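Local coordinates for protein peptidase S8 and S53, subtilisin, kexin, sedolisin (Mycobacterium smegmatis, PDB 4KG7) that probably cleaves peptide bonds as a subtilisin-like serine protease (mycosin MycP3) of the mycobacterial ESX-3 type VII secretion system, at residues 258-263 / 281-286; 277-282 / 359-364. All coordinates share one frame; numbering follows the deposited sequence.

Contact 1 (258-263 / 281-286); sequences YVLSVG and VGIAAP
Ser261 and Gly282 are joined by the straightest backbone bond of this contact. Gly282 N gives its hydrogen to Ser261 O at 2.9 Å, with an angle of 166° at the hydrogen. The same oxygen also takes a weak, bent bond from Ile283 N. Two successive amides thus share one acceptor. Further along, Gly263 uses both its backbone groups toward Ile283 and Ala285. Gly263 N donates to Ile283 O at 2.9 Å, and Gly263 O accepts from Ala285 N at 3.1 Å. This is the parallel pattern, with Gly263 bonded on either side of Ala284. A CA-H...O contact adds to it. Val262 CA approaches Ile283 O at 3.4 Å, so that oxygen meets an N-H and a C-H.

These bonds join 281-286, an outermost strand of the seven-stranded parallel sheet of the subtilisin fold, to 259-265. On its other side, 259-265 pairs with 209-213. The short segments run in the same general direction but diverge by 43°.

Apolar contacts lie on the face that carries Val262 and Ile283. Ile283 CG2 is the touching branch. Its CG1 is anti to the backbone N (chi1 -161°), which puts CG2 between the N and the carbonyl carbon and turns it to the neighbouring segment 258-263. It meets Leu260 CD1 at 3.8 Å, the two side chains crossing at a slant. It also meets Val262 CG2 at 3.8 Å, and here the side chains lie alongside each other and point the same way. Helix 318-335 covers this face through Ala321 and Val325. Near the N-terminal end of 281-286, Val281 CG1 comes to 3.9 Å from Gly263 N. Ser261 OG packs near Val281, but its hydrogen bond goes to Ser253 OG.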
loop_
_atom_site.group_PDB
_atom_site.type_symbol
_atom_site.label_atom_id
_atom_site.label_comp_id
_atom_site.label_asym_id
_atom_site.label_seq_id
_atom_site.Cartn_x
_atom_site.Cartn_y
_atom_site.Cartn_z
ATOM N N TYR A 258 -11.122 -4.375 -8.168
ATOM C CA TYR A 258 -9.756 -4.546 -8.666
ATOM C C TYR A 258 -8.670 -4.408 -7.588
ATOM O O TYR A 258 -7.541 -4.874 -7.787
ATOM C CB TYR A 258 -9.491 -3.537 -9.776
ATOM C CG TYR A 258 -10.592 -3.530 -10.802
ATOM C CD1 TYR A 258 -10.935 -4.689 -11.530
ATOM C CD2 TYR A 258 -11.318 -2.396 -11.044
ATOM C CE1 TYR A 258 -11.976 -4.672 -12.439
ATOM C CE2 TYR A 258 -12.339 -2.361 -11.970
ATOM C CZ TYR A 258 -12.666 -3.501 -12.677
ATOM O OH TYR A 258 -13.698 -3.419 -13.588
ATOM N N VAL A 259 -9.015 -3.734 -6.488
ATOM C CA VAL A 259 -8.080 -3.333 -5.461
ATOM C C VAL A 259 -8.538 -3.934 -4.125
ATOM O O VAL A 259 -9.742 -3.913 -3.826
ATOM C CB VAL A 259 -8.057 -1.808 -5.311
ATOM C CG1 VAL A 259 -7.184 -1.391 -4.123
ATOM C CG2 VAL A 259 -7.602 -1.128 -6.612
ATOM N N LEU A 260 -7.620 -4.540 -3.379
ATOM C CA LEU A 260 -7.852 -5.032 -2.032
ATOM C C LEU A 260 -7.402 -3.903 -1.133
ATOM O O LEU A 260 -6.204 -3.604 -1.043
ATOM C CB LEU A 260 -7.049 -6.303 -1.735
ATOM C CG LEU A 260 -7.152 -6.872 -0.314
ATOM C CD1 LEU A 260 -8.606 -7.089 0.122
ATOM C CD2 LEU A 260 -6.340 -8.171 -0.286
ATOM N N SER A 261 -8.384 -3.273 -0.483
ATOM C CA SER A 261 -8.162 -2.130 0.399
ATOM C C SER A 261 -7.950 -2.589 1.842
ATOM O O SER A 261 -8.751 -3.352 2.383
ATOM C CB SER A 261 -9.346 -1.160 0.283
ATOM O OG SER A 261 -9.262 -0.103 1.241
ATOM N N VAL A 262 -6.854 -2.105 2.438
ATOM C CA VAL A 262 -6.341 -2.605 3.680
ATOM C C VAL A 262 -6.393 -1.570 4.796
ATOM O O VAL A 262 -5.733 -0.528 4.719
ATOM C CB VAL A 262 -4.877 -3.047 3.510
ATOM C CG1 VAL A 262 -4.334 -3.673 4.774
ATOM C CG2 VAL A 262 -4.728 -4.010 2.369
ATOM N N GLY A 263 -7.175 -1.884 5.834
ATOM C CA GLY A 263 -7.194 -1.084 7.060
ATOM C C GLY A 263 -6.112 -1.498 8.031
ATOM O O GLY A 263 -5.459 -2.512 7.846
ATOM N N VAL A 281 -13.287 -1.224 2.240
ATOM C CA VAL A 281 -12.232 -1.884 3.044
ATOM C C VAL A 281 -12.492 -3.389 3.068
ATOM O O VAL A 281 -13.602 -3.836 3.387
ATOM C CB VAL A 281 -12.099 -1.330 4.462
ATOM C CG1 VAL A 281 -10.977 -2.059 5.191
ATOM C CG2 VAL A 281 -11.793 0.162 4.404
ATOM N N GLY A 282 -11.464 -4.171 2.705
ATOM C CA GLY A 282 -11.592 -5.617 2.546
ATOM C C GLY A 282 -10.862 -6.495 3.551
ATOM O O GLY A 282 -11.222 -7.657 3.764
ATOM N N ILE A 283 -9.853 -5.941 4.210
ATOM C CA ILE A 283 -8.991 -6.748 5.064
ATOM C C ILE A 283 -8.185 -5.765 5.896
ATOM O O ILE A 283 -8.240 -4.551 5.660
ATOM C CB ILE A 283 -8.085 -7.660 4.189
ATOM C CG1 ILE A 283 -7.499 -8.856 4.979
ATOM C CG2 ILE A 283 -7.011 -6.854 3.519
ATOM C CD1 ILE A 283 -6.924 -9.913 4.071
ATOM N N ALA A 284 -7.424 -6.263 6.862
ATOM C CA ALA A 284 -6.568 -5.406 7.672
ATOM C C ALA A 284 -5.271 -6.071 8.003
ATOM O O ALA A 284 -5.117 -7.277 7.829
ATOM C CB ALA A 284 -7.275 -4.986 8.936
ATOM N N ALA A 285 -4.323 -5.279 8.487
ATOM C CA ALA A 285 -3.055 -5.839 9.002
ATOM C C ALA A 285 -2.432 -4.844 10.002
ATOM O O ALA A 285 -2.895 -3.722 10.131
ATOM C CB ALA A 285 -2.105 -6.160 7.842
ATOM N N PRO A 286 -1.404 -5.267 10.725
ATOM C CA PRO A 286 -0.825 -4.333 11.706
ATOM C C PRO A 286 -0.355 -3.019 11.104
ATOM O O PRO A 286 0.322 -3.023 10.072
ATOM C CB PRO A 286 0.329 -5.136 12.306
ATOM C CG PRO A 286 -0.164 -6.559 12.166
ATOM C CD PRO A 286 -0.735 -6.567 10.782
#

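Contact 2 (277-282 / 359-364); sequences AGPWVG and PSNLIG
Asn361 lays its carboxamide flat over the peptide between Gly278 and Pro279, the two planes nearly parallel. Asn361 CG is 3.3 Å from Gly278 O, and Asn361 ND2 is 3.7 Å from Pro279 N. The indole of Trp280 lies across the other side of this peptide, so the peptide is sandwiched. Gly278 CA and Pro279 CD sit over one indole face, near its rim. Trp243 meets Trp280 edge-to-face. Asn361 CG is anti to its own carbonyl carbon (chi1 -77°), which brings the amide over the peptide, and ND2 donates to Arg241 O.

The backbone of Asn361 holds the same turn. Gly278 N donates to Asn361 O at 2.9 Å, with an angle of 156° at the hydrogen. Ala277 CA also reaches this oxygen, at 3.1 Å, and Val281 CG2 packs against it. The other branch, Val281 CG1, presses on Leu362 O at 3.5 Å. At the edge, Leu362 CD2 touches Ala277 CB at 3.7 Å. Gly364, without a side chain, can bring its CA to 3.3 Å from Val281 O and against Gly282 C.

Ser360 shapes the partner loop. Its OG accepts from Leu362 N and Ile363 N, and its backbone bonds Gly364 both ways. The contact thus sets an ST turn and ST motif against the type I beta turn 278-281 that leads into the edge strand of the subtilase sheet.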
loop_
_atom_site.group_PDB
_atom_site.type_symbol
_atom_site.label_atom_id
_atom_site.label_comp_id
_atom_site.label_asym_id
_atom_site.label_seq_id
_atom_site.Cartn_x
_atom_site.Cartn_y
_atom_site.Cartn_z
ATOM N N ALA A 277 -12.534 4.677 7.756
ATOM C CA ALA A 277 -13.664 3.813 7.444
ATOM C C ALA A 277 -14.157 4.078 6.038
ATOM O O ALA A 277 -14.293 5.219 5.630
ATOM C CB ALA A 277 -14.805 4.060 8.395
ATOM N N GLY A 278 -14.449 3.010 5.311
ATOM C CA GLY A 278 -15.103 3.145 4.021
ATOM C C GLY A 278 -15.689 1.813 3.596
ATOM O O GLY A 278 -15.243 0.757 4.068
ATOM N N PRO A 279 -16.629 1.842 2.649
ATOM C CA PRO A 279 -17.362 0.633 2.203
ATOM C C PRO A 279 -16.532 -0.304 1.341
ATOM O O PRO A 279 -16.983 -1.409 1.050
ATOM C CB PRO A 279 -18.521 1.215 1.392
ATOM C CG PRO A 279 -17.965 2.477 0.853
ATOM C CD PRO A 279 -17.130 3.052 1.970
ATOM N N TRP A 280 -15.331 0.130 0.982
ATOM C CA TRP A 280 -14.394 -0.613 0.137
ATOM C C TRP A 280 -13.407 -1.463 0.928
ATOM O O TRP A 280 -12.733 -2.308 0.349
ATOM C CB TRP A 280 -13.628 0.376 -0.776
ATOM C CG TRP A 280 -13.199 1.571 -0.046
ATOM C CD1 TRP A 280 -12.210 1.665 0.893
ATOM C CD2 TRP A 280 -13.820 2.858 -0.113
ATOM N NE1 TRP A 280 -12.171 2.948 1.405
ATOM C CE2 TRP A 280 -13.153 3.697 0.809
ATOM C CE3 TRP A 280 -14.852 3.388 -0.871
ATOM C CZ2 TRP A 280 -13.494 5.043 0.974
ATOM C CZ3 TRP A 280 -15.198 4.725 -0.689
ATOM C CH2 TRP A 280 -14.534 5.530 0.230
ATOM N N VAL A 281 -13.287 -1.224 2.240
ATOM C CA VAL A 281 -12.232 -1.884 3.044
ATOM C C VAL A 281 -12.492 -3.389 3.068
ATOM O O VAL A 281 -13.602 -3.836 3.387
ATOM C CB VAL A 281 -12.099 -1.330 4.462
ATOM C CG1 VAL A 281 -10.977 -2.059 5.191
ATOM C CG2 VAL A 281 -11.793 0.162 4.404
ATOM N N GLY A 282 -11.464 -4.171 2.705
ATOM C CA GLY A 282 -11.592 -5.617 2.546
ATOM C C GLY A 282 -10.862 -6.495 3.551
ATOM O O GLY A 282 -11.222 -7.657 3.764
ATOM N N PRO A 359 -18.636 -7.781 6.684
ATOM C CA PRO A 359 -17.407 -6.984 6.634
ATOM C C PRO A 359 -17.534 -5.667 7.386
ATOM O O PRO A 359 -18.604 -5.067 7.488
ATOM C CB PRO A 359 -17.175 -6.749 5.137
ATOM C CG PRO A 359 -18.542 -6.864 4.546
ATOM C CD PRO A 359 -19.235 -7.924 5.347
ATOM N N SER A 360 -16.425 -5.284 7.989
ATOM C CA SER A 360 -16.301 -4.048 8.724
ATOM C C SER A 360 -15.842 -2.962 7.753
ATOM O O SER A 360 -14.992 -3.218 6.908
ATOM C CB SER A 360 -15.209 -4.254 9.766
ATOM O OG SER A 360 -14.763 -3.026 10.313
ATOM N N ASN A 361 -16.368 -1.750 7.883
ATOM C CA ASN A 361 -15.842 -0.648 7.098
ATOM C C ASN A 361 -14.518 -0.121 7.655
ATOM O O ASN A 361 -13.868 0.725 7.041
ATOM C CB ASN A 361 -16.878 0.456 6.943
ATOM C CG ASN A 361 -17.951 0.123 5.917
ATOM O OD1 ASN A 361 -18.059 -1.004 5.402
ATOM N ND2 ASN A 361 -18.744 1.131 5.584
ATOM N N LEU A 362 -14.126 -0.608 8.834
ATOM C CA LEU A 362 -12.800 -0.276 9.368
ATOM C C LEU A 362 -11.737 -1.284 8.915
ATOM O O LEU A 362 -10.658 -0.916 8.501
ATOM C CB LEU A 362 -12.850 -0.199 10.900
ATOM C CG LEU A 362 -13.708 0.904 11.498
ATOM C CD1 LEU A 362 -13.842 0.620 12.994
ATOM C CD2 LEU A 362 -13.125 2.284 11.228
ATOM N N ILE A 363 -12.051 -2.567 9.016
ATOM C CA ILE A 363 -11.044 -3.616 8.821
ATOM C C ILE A 363 -11.468 -4.731 7.863
ATOM O O ILE A 363 -10.770 -5.736 7.729
ATOM C CB ILE A 363 -10.524 -4.172 10.168
ATOM C CG1 ILE A 363 -11.646 -4.843 10.940
ATOM C CG2 ILE A 363 -9.848 -3.059 10.962
ATOM C CD1 ILE A 363 -11.164 -5.563 12.191
ATOM N N GLY A 364 -12.595 -4.553 7.173
ATOM C CA GLY A 364 -13.003 -5.531 6.153
ATOM C C GLY A 364 -13.266 -6.871 6.807
ATOM O O GLY A 364 -14.007 -6.941 7.795
#

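In the fold
Contacts 1 and 2 share Val281, the last residue of the turn in contact 2, and Gly282 after it. Their centres are 8 Å apart. Strand 281-286 thus has 259-263 on one flank, while loop 359-364 packs along its first residues as far as Ala284. The two contacts also touch directly: Ser261 OG lies 3.5 Å from Trp280 CD1, and Ala284 CB lies 3.6 Å from Ile363 CB. Contact 1 is the one nearer the predicted charge relay system. The side chain of Val262 is about 9 Å from that of Ser319, on helix 318-335, and about 12 Å from that of His104. Contact 2 lies away from these sites.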